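Long-range contact in endonuclease and methylase LlaGI (Lactococcus lactis, PDB 5FFJ), which recognises specific DNA as a Type ISP restriction-modification enzyme, probably methylating it and, through a helicase-like ATPase and a nuclease absent here, cleaving unmodified DNA: residues A[627-639]-A[783-795]. Numbering follows the deposited sequence.
Sequences SFVNQNPVSQAME and LLSYYIAAINIEA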
loop_
_atom_site.group_PDB
_atom_site.type_symbol
_atom_site.label_atom_id
_atom_site.label_comp_id
_atom_site.label_asym_id
_atom_site.label_seq_id
_atom_site.Cartn_x
_atom_site.Cartn_y
_atom_site.Cartn_z
ATOM N N SER A 627 -20.428 16.367 -23.670
ATOM C CA SER A 627 -20.339 16.002 -22.263
ATOM C C SER A 627 -20.286 14.492 -22.034
ATOM O O SER A 627 -21.211 13.760 -22.392
ATOM C CB SER A 627 -21.525 16.588 -21.500
ATOM O OG SER A 627 -22.726 15.929 -21.862
ATOM N N PHE A 628 -19.192 14.043 -21.424
ATOM C CA PHE A 628 -19.049 12.656 -20.992
ATOM C C PHE A 628 -20.028 12.350 -19.864
ATOM O O PHE A 628 -20.588 11.256 -19.789
ATOM C CB PHE A 628 -17.616 12.383 -20.525
ATOM C CG PHE A 628 -17.389 10.978 -20.024
ATOM C CD1 PHE A 628 -17.130 9.947 -20.912
ATOM C CD2 PHE A 628 -17.423 10.689 -18.665
ATOM C CE1 PHE A 628 -16.917 8.655 -20.460
ATOM C CE2 PHE A 628 -17.209 9.397 -18.208
ATOM C CZ PHE A 628 -16.956 8.381 -19.107
ATOM N N VAL A 629 -20.220 13.333 -18.987
ATOM C CA VAL A 629 -21.060 13.178 -17.802
ATOM C C VAL A 629 -22.524 12.881 -18.138
ATOM O O VAL A 629 -23.090 11.918 -17.621
ATOM C CB VAL A 629 -20.980 14.449 -16.911
ATOM C CG1 VAL A 629 -22.124 14.498 -15.891
ATOM C CG2 VAL A 629 -19.623 14.513 -16.208
ATOM N N ASN A 630 -23.141 13.698 -18.987
ATOM C CA ASN A 630 -24.560 13.532 -19.294
ATOM C C ASN A 630 -24.860 12.181 -19.945
ATOM O O ASN A 630 -25.930 11.607 -19.739
ATOM C CB ASN A 630 -25.048 14.662 -20.206
ATOM C CG ASN A 630 -24.684 16.040 -19.681
ATOM O OD1 ASN A 630 -24.312 16.928 -20.447
ATOM N ND2 ASN A 630 -24.780 16.221 -18.369
ATOM N N GLN A 631 -23.904 11.674 -20.718
ATOM C CA GLN A 631 -24.090 10.423 -21.445
ATOM C C GLN A 631 -24.011 9.205 -20.524
ATOM O O GLN A 631 -24.836 8.297 -20.616
ATOM C CB GLN A 631 -23.045 10.296 -22.556
ATOM N N ASN A 632 -23.020 9.196 -19.638
ATOM C CA ASN A 632 -22.724 8.022 -18.814
ATOM C C ASN A 632 -23.830 7.699 -17.804
ATOM O O ASN A 632 -24.447 8.610 -17.250
ATOM C CB ASN A 632 -21.398 8.227 -18.073
ATOM C CG ASN A 632 -21.077 7.089 -17.124
ATOM O OD1 ASN A 632 -21.492 7.095 -15.967
ATOM N ND2 ASN A 632 -20.336 6.103 -17.612
ATOM N N PRO A 633 -24.087 6.398 -17.564
ATOM C CA PRO A 633 -25.094 5.992 -16.579
ATOM C C PRO A 633 -24.684 6.265 -15.135
ATOM O O PRO A 633 -25.491 6.778 -14.360
ATOM C CB PRO A 633 -25.222 4.487 -16.822
ATOM C CG PRO A 633 -23.914 4.092 -17.363
ATOM C CD PRO A 633 -23.531 5.224 -18.261
ATOM N N VAL A 634 -23.454 5.910 -14.775
ATOM C CA VAL A 634 -22.969 6.118 -13.415
ATOM C C VAL A 634 -22.919 7.608 -13.099
ATOM O O VAL A 634 -23.357 8.039 -12.033
ATOM C CB VAL A 634 -21.575 5.501 -13.205
ATOM C CG1 VAL A 634 -21.078 5.774 -11.788
ATOM C CG2 VAL A 634 -21.610 4.004 -13.482
ATOM N N SER A 635 -22.375 8.384 -14.032
ATOM C CA SER A 635 -22.385 9.834 -13.923
ATOM C C SER A 635 -23.801 10.315 -13.674
ATOM O O SER A 635 -24.069 10.952 -12.663
ATOM C CB SER A 635 -21.831 10.479 -15.190
ATOM O OG SER A 635 -20.481 10.110 -15.404
ATOM N N GLN A 636 -24.700 9.992 -14.599
ATOM C CA GLN A 636 -26.112 10.333 -14.462
ATOM C C GLN A 636 -26.669 9.841 -13.129
ATOM O O GLN A 636 -27.384 10.570 -12.443
ATOM C CB GLN A 636 -26.919 9.738 -15.619
ATOM N N ALA A 637 -26.330 8.609 -12.763
ATOM C CA ALA A 637 -26.776 8.034 -11.498
ATOM C C ALA A 637 -26.220 8.830 -10.323
ATOM O O ALA A 637 -26.892 8.998 -9.304
ATOM C CB ALA A 637 -26.358 6.578 -11.395
ATOM N N MET A 638 -24.993 9.315 -10.473
ATOM C CA MET A 638 -24.382 10.168 -9.465
ATOM C C MET A 638 -24.906 11.598 -9.597
ATOM O O MET A 638 -25.190 12.257 -8.600
ATOM C CB MET A 638 -22.858 10.149 -9.593
ATOM C CG MET A 638 -22.198 8.822 -9.238
ATOM S SD MET A 638 -22.318 8.414 -7.485
ATOM C CE MET A 638 -20.840 7.424 -7.271
ATOM N N GLU A 639 -25.037 12.070 -10.834
ATOM C CA GLU A 639 -25.529 13.421 -11.102
ATOM C C GLU A 639 -27.027 13.524 -10.830
ATOM O O GLU A 639 -27.594 14.618 -10.861
ATOM C CB GLU A 639 -25.231 13.838 -12.547
ATOM C CG GLU A 639 -24.032 14.764 -12.695
ATOM C CD GLU A 639 -24.361 16.197 -12.326
ATOM O OE1 GLU A 639 -24.404 16.505 -11.117
ATOM O OE2 GLU A 639 -24.586 17.014 -13.245
ATOM N N LEU A 783 -14.724 3.398 -8.775
ATOM C CA LEU A 783 -15.356 4.502 -9.493
ATOM C C LEU A 783 -14.401 5.179 -10.474
ATOM O O LEU A 783 -14.671 5.241 -11.673
ATOM C CB LEU A 783 -15.887 5.536 -8.497
ATOM C CG LEU A 783 -16.541 6.786 -9.087
ATOM C CD1 LEU A 783 -17.809 6.429 -9.844
ATOM C CD2 LEU A 783 -16.839 7.784 -7.982
ATOM N N LEU A 784 -13.289 5.692 -9.957
ATOM C CA LEU A 784 -12.339 6.442 -10.774
ATOM C C LEU A 784 -11.681 5.581 -11.843
ATOM O O LEU A 784 -11.308 6.080 -12.906
ATOM C CB LEU A 784 -11.267 7.073 -9.887
ATOM C CG LEU A 784 -11.583 8.485 -9.390
ATOM C CD1 LEU A 784 -12.946 8.546 -8.720
ATOM C CD2 LEU A 784 -10.498 8.960 -8.438
ATOM N N SER A 785 -11.532 4.292 -11.563
ATOM C CA SER A 785 -10.948 3.375 -12.529
ATOM C C SER A 785 -11.945 3.086 -13.647
ATOM O O SER A 785 -11.556 2.851 -14.791
ATOM C CB SER A 785 -10.518 2.076 -11.848
ATOM O OG SER A 785 -9.586 2.333 -10.813
ATOM N N TYR A 786 -13.231 3.114 -13.311
ATOM C CA TYR A 786 -14.286 2.891 -14.294
ATOM C C TYR A 786 -14.351 4.038 -15.301
ATOM O O TYR A 786 -14.304 3.813 -16.511
ATOM C CB TYR A 786 -15.640 2.719 -13.599
ATOM C CG TYR A 786 -16.832 2.820 -14.527
ATOM C CD1 TYR A 786 -17.398 4.051 -14.833
ATOM C CD2 TYR A 786 -17.397 1.684 -15.091
ATOM C CE1 TYR A 786 -18.484 4.150 -15.679
ATOM C CE2 TYR A 786 -18.487 1.774 -15.936
ATOM C CZ TYR A 786 -19.025 3.008 -16.228
ATOM O OH TYR A 786 -20.109 3.096 -17.070
ATOM N N TYR A 787 -14.474 5.263 -14.790
ATOM C CA TYR A 787 -14.526 6.460 -15.628
ATOM C C TYR A 787 -13.352 6.514 -16.599
ATOM O O TYR A 787 -13.534 6.584 -17.815
ATOM C CB TYR A 787 -14.515 7.727 -14.766
ATOM C CG TYR A 787 -15.791 8.015 -14.001
ATOM C CD1 TYR A 787 -17.015 7.509 -14.416
ATOM C CD2 TYR A 787 -15.767 8.811 -12.862
ATOM C CE1 TYR A 787 -18.177 7.783 -13.716
ATOM C CE2 TYR A 787 -16.920 9.089 -12.156
ATOM C CZ TYR A 787 -18.122 8.573 -12.587
ATOM O OH TYR A 787 -19.271 8.851 -11.882
ATOM N N ILE A 788 -12.147 6.490 -16.041
ATOM C CA ILE A 788 -10.923 6.539 -16.825
ATOM C C ILE A 788 -10.888 5.429 -17.869
ATOM O O ILE A 788 -10.465 5.647 -19.003
ATOM C CB ILE A 788 -9.691 6.434 -15.905
ATOM C CG1 ILE A 788 -9.593 7.689 -15.034
ATOM C CG2 ILE A 788 -8.410 6.248 -16.717
ATOM C CD1 ILE A 788 -8.597 7.581 -13.909
ATOM N N ALA A 789 -11.336 4.239 -17.484
ATOM C CA ALA A 789 -11.359 3.107 -18.401
ATOM C C ALA A 789 -12.318 3.363 -19.558
ATOM O O ALA A 789 -12.017 3.034 -20.704
ATOM C CB ALA A 789 -11.750 1.839 -17.666
ATOM N N ALA A 790 -13.471 3.948 -19.252
ATOM C CA ALA A 790 -14.456 4.276 -20.276
ATOM C C ALA A 790 -13.864 5.239 -21.297
ATOM O O ALA A 790 -13.820 4.938 -22.489
ATOM C CB ALA A 790 -15.705 4.873 -19.646
ATOM N N ILE A 791 -13.401 6.390 -20.817
ATOM C CA ILE A 791 -12.820 7.417 -21.677
ATOM C C ILE A 791 -11.711 6.850 -22.560
ATOM O O ILE A 791 -11.737 7.013 -23.777
ATOM C CB ILE A 791 -12.240 8.585 -20.851
ATOM C CG1 ILE A 791 -13.331 9.238 -19.998
ATOM C CG2 ILE A 791 -11.596 9.627 -21.771
ATOM C CD1 ILE A 791 -12.808 10.251 -18.996
ATOM N N ASN A 792 -10.742 6.186 -21.936
ATOM C CA ASN A 792 -9.583 5.658 -22.648
ATOM C C ASN A 792 -9.955 4.730 -23.802
ATOM O O ASN A 792 -9.225 4.636 -24.788
ATOM C CB ASN A 792 -8.662 4.924 -21.674
ATOM C CG ASN A 792 -7.806 5.872 -20.859
ATOM O OD1 ASN A 792 -6.593 5.953 -21.053
ATOM N ND2 ASN A 792 -8.437 6.607 -19.951
ATOM N N ILE A 793 -11.087 4.046 -23.677
ATOM C CA ILE A 793 -11.595 3.219 -24.765
ATOM C C ILE A 793 -12.356 4.099 -25.752
ATOM O O ILE A 793 -12.217 3.949 -26.966
ATOM C CB ILE A 793 -12.519 2.095 -24.254
ATOM C CG1 ILE A 793 -11.790 1.222 -23.233
ATOM C CG2 ILE A 793 -12.987 1.223 -25.413
ATOM C CD1 ILE A 793 -12.718 0.383 -22.380
ATOM N N GLU A 794 -13.159 5.015 -25.219
ATOM C CA GLU A 794 -13.905 5.960 -26.044
ATOM C C GLU A 794 -12.965 6.822 -26.882
ATOM O O GLU A 794 -13.219 7.071 -28.060
ATOM C CB GLU A 794 -14.784 6.854 -25.169
ATOM C CG GLU A 794 -15.966 6.145 -24.533
ATOM C CD GLU A 794 -16.709 7.033 -23.555
ATOM O OE1 GLU A 794 -16.362 8.230 -23.462
ATOM O OE2 GLU A 794 -17.637 6.538 -22.880
ATOM N N ALA A 795 -11.879 7.272 -26.262
ATOM C CA ALA A 795 -10.918 8.154 -26.918
ATOM C C ALA A 795 -10.097 7.400 -27.959
ATOM O O ALA A 795 -9.885 7.891 -29.068
ATOM C CB ALA A 795 -10.000 8.791 -25.885
#
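Tyr787 and Phe628 interlock as knobs where the coupler region meets the Rossmann-like methyltransferase fold; Tyr786, Ala789 and Ala790 pack helix 783-795 on strand 813-815, outermost in the mixed sheet within this chain. Helices 633-639 and 783-795 run at 135° to each other, their axes 11.5 Å apart at closest approach. The tight part lies around Tyr787, which sits among Phe628, Val634, Ser635 and Met638; all but Phe628 are buried, as is Leu783. The CG of Tyr787 is anti to its own carbonyl carbon (chi1 -72°), which swings the ring over to helix 633-639, where OH comes within 3.6 Å of Val634 CG1; that hydroxyl is hydrogen-bonded to His612 of helix 602-623. Further toward the start of helix 783-795, Val634 CG1 also meets Leu783 CD1 at 3.9 Å, and the methyl CE of Met638 reaches both branches of the same leucine. Asn632, the N-cap of helix 633-639, has two tasks: OD1 accepts from Ser635 N, while ND2 donates to Tyr786 OH at 3.1 Å. The latter bond is bent (140° at the hydrogen), and the hydroxyl is tilted out of the amide plane; ND2 lies at the ring's edge. A phenylalanine in place of Tyr786 would probably leave the Asn632 amide nitrogen without this acceptor, though the cap would still hold OD1. Pro633 and Tyr786 both touch Arg839 of helix 834-841. At the looser end, Phe628 fits among Tyr787, Ala790, Ile791 and Glu794; here Phe628, Ile791 and Glu794 are partly exposed. Ile791 CG1 lies over one ring face, offset toward the rim, in a CH-pi contact 3.9 Å from the centroid, and Ala790 CB lies at the edge. The Glu794 carboxylate also approaches that edge, OE1 nearest to Phe628 CE1.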